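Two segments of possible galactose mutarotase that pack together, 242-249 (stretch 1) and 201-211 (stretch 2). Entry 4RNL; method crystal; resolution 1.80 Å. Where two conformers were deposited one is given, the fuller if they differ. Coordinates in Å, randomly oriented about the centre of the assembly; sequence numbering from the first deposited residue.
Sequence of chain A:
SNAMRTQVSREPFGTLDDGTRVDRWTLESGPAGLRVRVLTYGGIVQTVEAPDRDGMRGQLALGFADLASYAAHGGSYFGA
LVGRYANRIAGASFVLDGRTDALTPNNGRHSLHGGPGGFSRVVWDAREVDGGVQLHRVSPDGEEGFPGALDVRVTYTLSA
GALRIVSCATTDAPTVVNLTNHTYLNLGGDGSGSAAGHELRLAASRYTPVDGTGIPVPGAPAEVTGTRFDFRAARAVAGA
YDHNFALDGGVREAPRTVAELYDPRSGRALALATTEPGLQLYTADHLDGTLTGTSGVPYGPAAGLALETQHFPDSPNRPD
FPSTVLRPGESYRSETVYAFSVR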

ATOM      1  N   ASP A 242      -0.292  -5.534 -13.182  1.00 11.40           N
ATOM      2  CA  ASP A 242       0.721  -5.418 -12.146  1.00 10.34           C
ATOM      3  C   ASP A 242       1.672  -4.361 -12.673  1.00 10.57           C
ATOM      4  O   ASP A 242       2.809  -4.657 -13.050  1.00 14.33           O
ATOM      5  CB  ASP A 242       1.439  -6.750 -11.932  1.00 11.70           C
ATOM      6  CG  ASP A 242       2.393  -6.715 -10.751  1.00 19.45           C
ATOM      7  OD1 ASP A 242       2.401  -5.698 -10.013  1.00 14.49           O
ATOM      8  OD2 ASP A 242       3.132  -7.709 -10.557  1.00 21.76           O
ATOM      9  N   HIS A 243       1.170  -3.130 -12.738  1.00  8.01           N
ATOM     10  CA  HIS A 243       1.820  -2.058 -13.487  1.00  8.11           C
ATOM     11  C   HIS A 243       1.755  -0.740 -12.748  1.00 10.08           C
ATOM     12  O   HIS A 243       0.770  -0.448 -12.066  1.00 11.99           O
ATOM     13  CB  HIS A 243       1.137  -1.890 -14.842  1.00  9.47           C
ATOM     14  CG  HIS A 243       1.320  -3.065 -15.750  1.00 12.94           C
ATOM     15  ND1 HIS A 243       0.557  -4.207 -15.642  1.00 12.75           N
ATOM     16  CD2 HIS A 243       2.195  -3.284 -16.756  1.00 17.08           C
ATOM     17  CE1 HIS A 243       0.941  -5.076 -16.563  1.00 12.47           C
ATOM     18  NE2 HIS A 243       1.932  -4.538 -17.256  1.00 14.36           N
ATOM     19  N   ASN A 244       2.819   0.048 -12.887  1.00 10.01           N
ATOM     20  CA  ASN A 244       2.876   1.393 -12.343  1.00 10.17           C
ATOM     21  C   ASN A 244       2.339   2.396 -13.354  1.00 11.94           C
ATOM     22  O   ASN A 244       2.708   2.363 -14.534  1.00 12.30           O
ATOM     23  CB  ASN A 244       4.332   1.753 -11.997  1.00 12.25           C
ATOM     24  CG  ASN A 244       4.495   3.210 -11.585  1.00 13.59           C
ATOM     25  OD1 ASN A 244       4.190   3.584 -10.448  1.00 11.26           O
ATOM     26  ND2 ASN A 244       5.001   4.035 -12.503  1.00  9.67           N
ATOM     27  N   PHE A 245       1.473   3.289 -12.884  1.00  9.47           N
ATOM     28  CA  PHE A 245       0.995   4.412 -13.684  1.00 14.34           C
ATOM     29  C   PHE A 245       1.712   5.700 -13.268  1.00 12.26           C
ATOM     30  O   PHE A 245       1.912   5.951 -12.084  1.00 12.25           O
ATOM     31  CB  PHE A 245      -0.528   4.551 -13.527  1.00 10.44           C
ATOM     32  CG  PHE A 245      -1.292   3.416 -14.145  1.00 11.24           C
ATOM     33  CD1 PHE A 245      -1.428   2.205 -13.474  1.00 12.80           C
ATOM     34  CD2 PHE A 245      -1.816   3.536 -15.426  1.00 15.02           C
ATOM     35  CE1 PHE A 245      -2.098   1.141 -14.050  1.00 14.29           C
ATOM     36  CE2 PHE A 245      -2.494   2.474 -16.011  1.00 12.11           C
ATOM     37  CZ  PHE A 245      -2.630   1.279 -15.334  1.00 13.85           C
ATOM     38  N   ALA A 246       2.113   6.502 -14.252  1.00  9.53           N
ATOM     39  CA  ALA A 246       2.702   7.810 -13.988  1.00 13.25           C
ATOM     40  C   ALA A 246       1.565   8.817 -13.832  1.00 14.63           C
ATOM     41  O   ALA A 246       0.949   9.241 -14.813  1.00 13.98           O
ATOM     42  CB  ALA A 246       3.636   8.213 -15.140  1.00 10.80           C
ATOM     43  N   LEU A 247       1.276   9.188 -12.595  1.00 11.62           N
ATOM     44  CA  LEU A 247       0.157  10.076 -12.318  1.00 11.31           C
ATOM     45  C   LEU A 247       0.402  11.459 -12.889  1.00 12.92           C
ATOM     46  O   LEU A 247       1.508  11.996 -12.781  1.00 14.11           O
ATOM     47  CB  LEU A 247      -0.057  10.166 -10.801  1.00  9.72           C
ATOM     48  CG  LEU A 247      -0.302   8.798 -10.171  1.00  8.97           C
ATOM     49  CD1 LEU A 247      -0.431   8.916  -8.653  1.00  9.13           C
ATOM     50  CD2 LEU A 247      -1.560   8.182 -10.767  1.00 14.45           C
ATOM     51  N   ASP A 248      -0.622  12.040 -13.508  1.00 14.67           N
ATOM     52  CA  ASP A 248      -0.490  13.392 -14.049  1.00 14.83           C
ATOM     53  C   ASP A 248      -0.125  14.377 -12.936  1.00 11.35           C
ATOM     54  O   ASP A 248      -0.723  14.358 -11.857  1.00 15.80           O
ATOM     55  CB  ASP A 248      -1.786  13.826 -14.747  1.00 15.44           C
ATOM     56  CG  ASP A 248      -2.146  12.922 -15.924  1.00 23.11           C
ATOM     57  OD1 ASP A 248      -1.236  12.273 -16.491  1.00 27.36           O
ATOM     58  OD2 ASP A 248      -3.337  12.866 -16.287  1.00 30.27           O
ATOM     59  N   GLY A 249       0.877  15.212 -13.187  1.00 12.53           N
ATOM     60  CA  GLY A 249       1.305  16.191 -12.203  1.00 18.55           C
ATOM     61  C   GLY A 249       2.498  15.740 -11.384  1.00 16.52           C
ATOM     62  O   GLY A 249       3.116  16.551 -10.695  1.00 17.32           O
TER
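Stretch 2 201-211: RLAASRYTPVD

Stretch 2 runs beside stretch 1 in the opposite sense. Its strand around Arg206 to Thr208 and the strand 242-246 make an angle of 144° between their N-to-C directions, so the pairing is antiparallel but noticeably skewed, with the axes 4.3 Å apart at closest approach. Because the directions oppose, from Ala203 onward the residues of stretch 2 meet progressively earlier parts of stretch 1, while Leu202 reaches in to Phe245. Together the two segments bury 654 Å², both sides summed.

Arg201, in an extended strand conformation, is out of reach of stretch 1. Leu202, the next residue of that strand, points toward it. Its CD1 lies 3.6 Å from the centroid of the Phe245 ring and only 5° off the ring normal, a CH-pi contact in which a methyl group rests squarely over the aromatic face; CD1 also comes within 3.7 Å of Phe245 CG. A branched aliphatic side chain suits this buried spot because it offers a compact, apolar group to a flat ring.

The chain then leaves the strand. Ala203 contributes mainly its backbone: its O accepts a hydrogen bond from Asp248 N at 2.9 Å, and water 1 bridges the same Ala203 O (2.9 Å) to Asp248 O (2.7 Å). Ala204 follows with a single methyl, CB, which lies 3.8 Å from Phe245 CB, 4.1 Å from Leu247 CD2 and 3.6 Å from Ala246 O. A small apolar side chain fits well where so many neighbours approach at van der Waals distance.

Ser205 faces the carboxylate of Asp248. Ser205 N and Ser205 OG both donate to Asp248 OD1, at 3.0 and 3.1 Å, so one carboxylate oxygen accepts two hydrogen bonds from a single residue. The p rotamer of the serine (chi1 65°) places its hydroxyl within reach of the acceptor its own amide uses.

Arg206 O accepts a hydrogen bond from Ala246 N at 2.9 Å, and Arg206 CB lies 4.1 Å from Ala246 CB on the same face of the sheet. The long side chain then leads away from stretch 1, as suits a charged residue at an exposed position.

Tyr207 pairs with Phe245 across a non-hydrogen-bonded position, their CA atoms 4.1 Å apart and their side chains on the same face. Its apolar CB packs 4.0 Å from Phe245 CD2, while the edge of its ring approaches His243, Tyr207 CE2 to His243 CD2 at 4.5 Å, so one residue serves two aromatic neighbours.

Thr208 turns to the other face, with Asn244. Here backbone and side chains cooperate: Thr208 N donates to Asn244 O at 2.9 Å, and Asn244 ND2 donates to Thr208 OG1, also at 2.9 Å. Two polar side chains can thus be buried together. Water 2 joins Thr208 O (2.7 Å) to Asn244 N (2.8 Å).

Pro209 points away, but Val210 returns toward stretch 1, offering an apolar methyl to the histidine ring, Val210 CG2 4.3 Å from His243 CD2. Asp211, exposed, lies beyond contact.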

ATOM      1  N   ARG A 201     -11.178   4.801 -12.512  1.00  8.92           N
ATOM      2  CA  ARG A 201     -10.658   5.933 -13.273  1.00  9.93           C
ATOM      3  C   ARG A 201      -9.329   6.354 -12.660  1.00 15.07           C
ATOM      4  O   ARG A 201      -9.223   6.467 -11.440  1.00 12.38           O
ATOM      5  CB  ARG A 201     -11.645   7.111 -13.248  1.00 12.42           C
ATOM      6  CG  ARG A 201     -11.149   8.309 -14.067  1.00 16.21           C
ATOM      7  CD  ARG A 201     -12.112   9.501 -14.040  1.00 23.87           C
ATOM      8  NE  ARG A 201     -12.112  10.169 -12.740  1.00 32.58           N
ATOM      9  CZ  ARG A 201     -11.154  10.992 -12.313  1.00 41.10           C
ATOM     10  NH1 ARG A 201     -10.103  11.262 -13.079  1.00 39.96           N
ATOM     11  NH2 ARG A 201     -11.242  11.547 -11.111  1.00 45.85           N
ATOM     12  N   LEU A 202      -8.310   6.578 -13.494  1.00 10.00           N
ATOM     13  CA  LEU A 202      -7.013   7.045 -13.000  1.00 12.36           C
ATOM     14  C   LEU A 202      -6.644   8.344 -13.670  1.00 14.71           C
ATOM     15  O   LEU A 202      -6.824   8.503 -14.880  1.00 17.60           O
ATOM     16  CB  LEU A 202      -5.897   6.027 -13.276  1.00 10.07           C
ATOM     17  CG  LEU A 202      -6.024   4.627 -12.687  1.00 13.29           C
ATOM     18  CD1 LEU A 202      -4.904   3.739 -13.231  1.00 11.79           C
ATOM     19  CD2 LEU A 202      -5.989   4.682 -11.156  1.00 15.40           C
ATOM     20  N   ALA A 203      -6.117   9.278 -12.891  1.00 12.93           N
ATOM     21  CA  ALA A 203      -5.614  10.514 -13.475  1.00 12.72           C
ATOM     22  C   ALA A 203      -4.183  10.279 -13.937  1.00 15.94           C
ATOM     23  O   ALA A 203      -3.239  10.839 -13.379  1.00 11.90           O
ATOM     24  CB  ALA A 203      -5.682  11.651 -12.469  1.00 15.04           C
ATOM     25  N   ALA A 204      -4.038   9.447 -14.964  1.00 13.42           N
ATOM     26  CA  ALA A 204      -2.728   9.026 -15.467  1.00 11.36           C
ATOM     27  C   ALA A 204      -2.761   8.846 -16.986  1.00 13.88           C
ATOM     28  O   ALA A 204      -3.478   7.980 -17.502  1.00 15.99           O
ATOM     29  CB  ALA A 204      -2.316   7.712 -14.799  1.00 12.54           C
ATOM     30  N   SER A 205      -2.008   9.664 -17.706  0.52 10.45           N
ATOM     31  CA  SER A 205      -1.985   9.555 -19.160  0.52 11.64           C
ATOM     32  C   SER A 205      -0.830   8.679 -19.628  0.52 11.35           C
ATOM     33  O   SER A 205      -0.680   8.423 -20.825  0.52 12.21           O
ATOM     34  CB  SER A 205      -1.880  10.938 -19.805  0.52 14.55           C
ATOM     35  OG  SER A 205      -0.646  11.553 -19.490  0.52 12.95           O
ATOM     36  N   ARG A 206      -0.005   8.232 -18.681  0.52  9.47           N
ATOM     37  CA  ARG A 206       1.170   7.425 -19.004  0.52  9.85           C
ATOM     38  C   ARG A 206       1.367   6.292 -18.006  0.52  9.19           C
ATOM     39  O   ARG A 206       0.855   6.348 -16.890  0.52 11.52           O
ATOM     40  CB  ARG A 206       2.427   8.301 -19.038  0.52 10.67           C
ATOM     41  CG  ARG A 206       2.423   9.370 -20.120  0.52 10.47           C
ATOM     42  CD  ARG A 206       3.810   9.982 -20.291  0.52 17.47           C
ATOM     43  NE  ARG A 206       3.824  11.044 -21.291  0.52 19.66           N
ATOM     44  CZ  ARG A 206       4.260  10.904 -22.540  0.52 24.82           C
ATOM     45  NH1 ARG A 206       4.731   9.736 -22.966  0.52 22.09           N
ATOM     46  NH2 ARG A 206       4.230  11.939 -23.367  0.52 23.26           N
ATOM     47  N   TYR A 207       2.111   5.264 -18.410  1.00 12.09           N
ATOM     48  CA  TYR A 207       2.407   4.128 -17.515  1.00  9.74           C
ATOM     49  C   TYR A 207       3.825   3.627 -17.757  1.00 12.99           C
ATOM     50  O   TYR A 207       4.501   4.081 -18.676  1.00 13.42           O
ATOM     51  CB  TYR A 207       1.388   2.985 -17.680  1.00 10.87           C
ATOM     52  CG  TYR A 207       1.652   2.111 -18.881  1.00 13.27           C
ATOM     53  CD1 TYR A 207       1.464   2.596 -20.174  1.00 12.68           C
ATOM     54  CD2 TYR A 207       2.083   0.797 -18.727  1.00 15.31           C
ATOM     55  CE1 TYR A 207       1.713   1.794 -21.279  1.00 14.93           C
ATOM     56  CE2 TYR A 207       2.328  -0.008 -19.824  1.00 15.24           C
ATOM     57  CZ  TYR A 207       2.141   0.494 -21.093  1.00 16.51           C
ATOM     58  OH  TYR A 207       2.405  -0.304 -22.181  1.00 15.10           O
ATOM     59  N   THR A 208       4.269   2.691 -16.925  1.00 12.30           N
ATOM     60  CA  THR A 208       5.634   2.179 -16.980  1.00 13.94           C
ATOM     61  C   THR A 208       5.662   0.740 -17.494  1.00 13.67           C
ATOM     62  O   THR A 208       5.461  -0.198 -16.718  1.00 16.02           O
ATOM     63  CB  THR A 208       6.224   2.188 -15.556  1.00 16.34           C
ATOM     64  OG1 THR A 208       6.174   3.522 -15.052  1.00 23.12           O
ATOM     65  CG2 THR A 208       7.656   1.733 -15.572  1.00 18.90           C
ATOM     66  N   PRO A 209       5.902   0.556 -18.806  1.00 13.35           N
ATOM     67  CA  PRO A 209       5.972  -0.806 -19.355  1.00 14.05           C
ATOM     68  C   PRO A 209       7.139  -1.562 -18.733  1.00 12.98           C
ATOM     69  O   PRO A 209       8.173  -0.952 -18.458  1.00 14.13           O
ATOM     70  CB  PRO A 209       6.232  -0.588 -20.852  1.00 15.28           C
ATOM     71  CG  PRO A 209       5.970   0.851 -21.120  1.00 17.46           C
ATOM     72  CD  PRO A 209       6.093   1.599 -19.829  1.00 12.86           C
ATOM     73  N   VAL A 210       6.979  -2.864 -18.506  1.00 12.92           N
ATOM     74  CA  VAL A 210       8.003  -3.646 -17.812  1.00 14.73           C
ATOM     75  C   VAL A 210       8.358  -4.919 -18.583  1.00 16.02           C
ATOM     76  O   VAL A 210       7.616  -5.338 -19.476  1.00 16.13           O
ATOM     77  CB  VAL A 210       7.553  -4.011 -16.372  1.00 14.53           C
ATOM     78  CG1 VAL A 210       7.506  -2.760 -15.485  1.00 14.86           C
ATOM     79  CG2 VAL A 210       6.192  -4.703 -16.396  1.00 17.30           C
ATOM     80  N   ASP A 211       9.500  -5.520 -18.252  1.00 14.57           N
ATOM     81  CA  ASP A 211       9.842  -6.826 -18.803  1.00 18.09           C
ATOM     82  C   ASP A 211       9.064  -7.911 -18.058  1.00 22.25           C
ATOM     83  O   ASP A 211       8.225  -7.607 -17.204  1.00 18.99           O
ATOM     84  CB  ASP A 211      11.367  -7.085 -18.795  1.00 18.59           C
ATOM     85  CG  ASP A 211      11.973  -7.127 -17.390  1.00 22.53           C
ATOM     86  OD1 ASP A 211      11.236  -7.318 -16.401  1.00 22.47           O
ATOM     87  OD2 ASP A 211      13.216  -6.988 -17.278  1.00 24.10           O
TER
HETATM   88  O   HOH W   1      -2.952  12.857 -11.343  1.00 20.80           O
HETATM   89  O   HOH W   2       5.151  -0.917 -14.113  1.00 15.90           O
HETATM   90  O   HOH W   3       4.352  -3.804 -19.472  1.00 19.30           O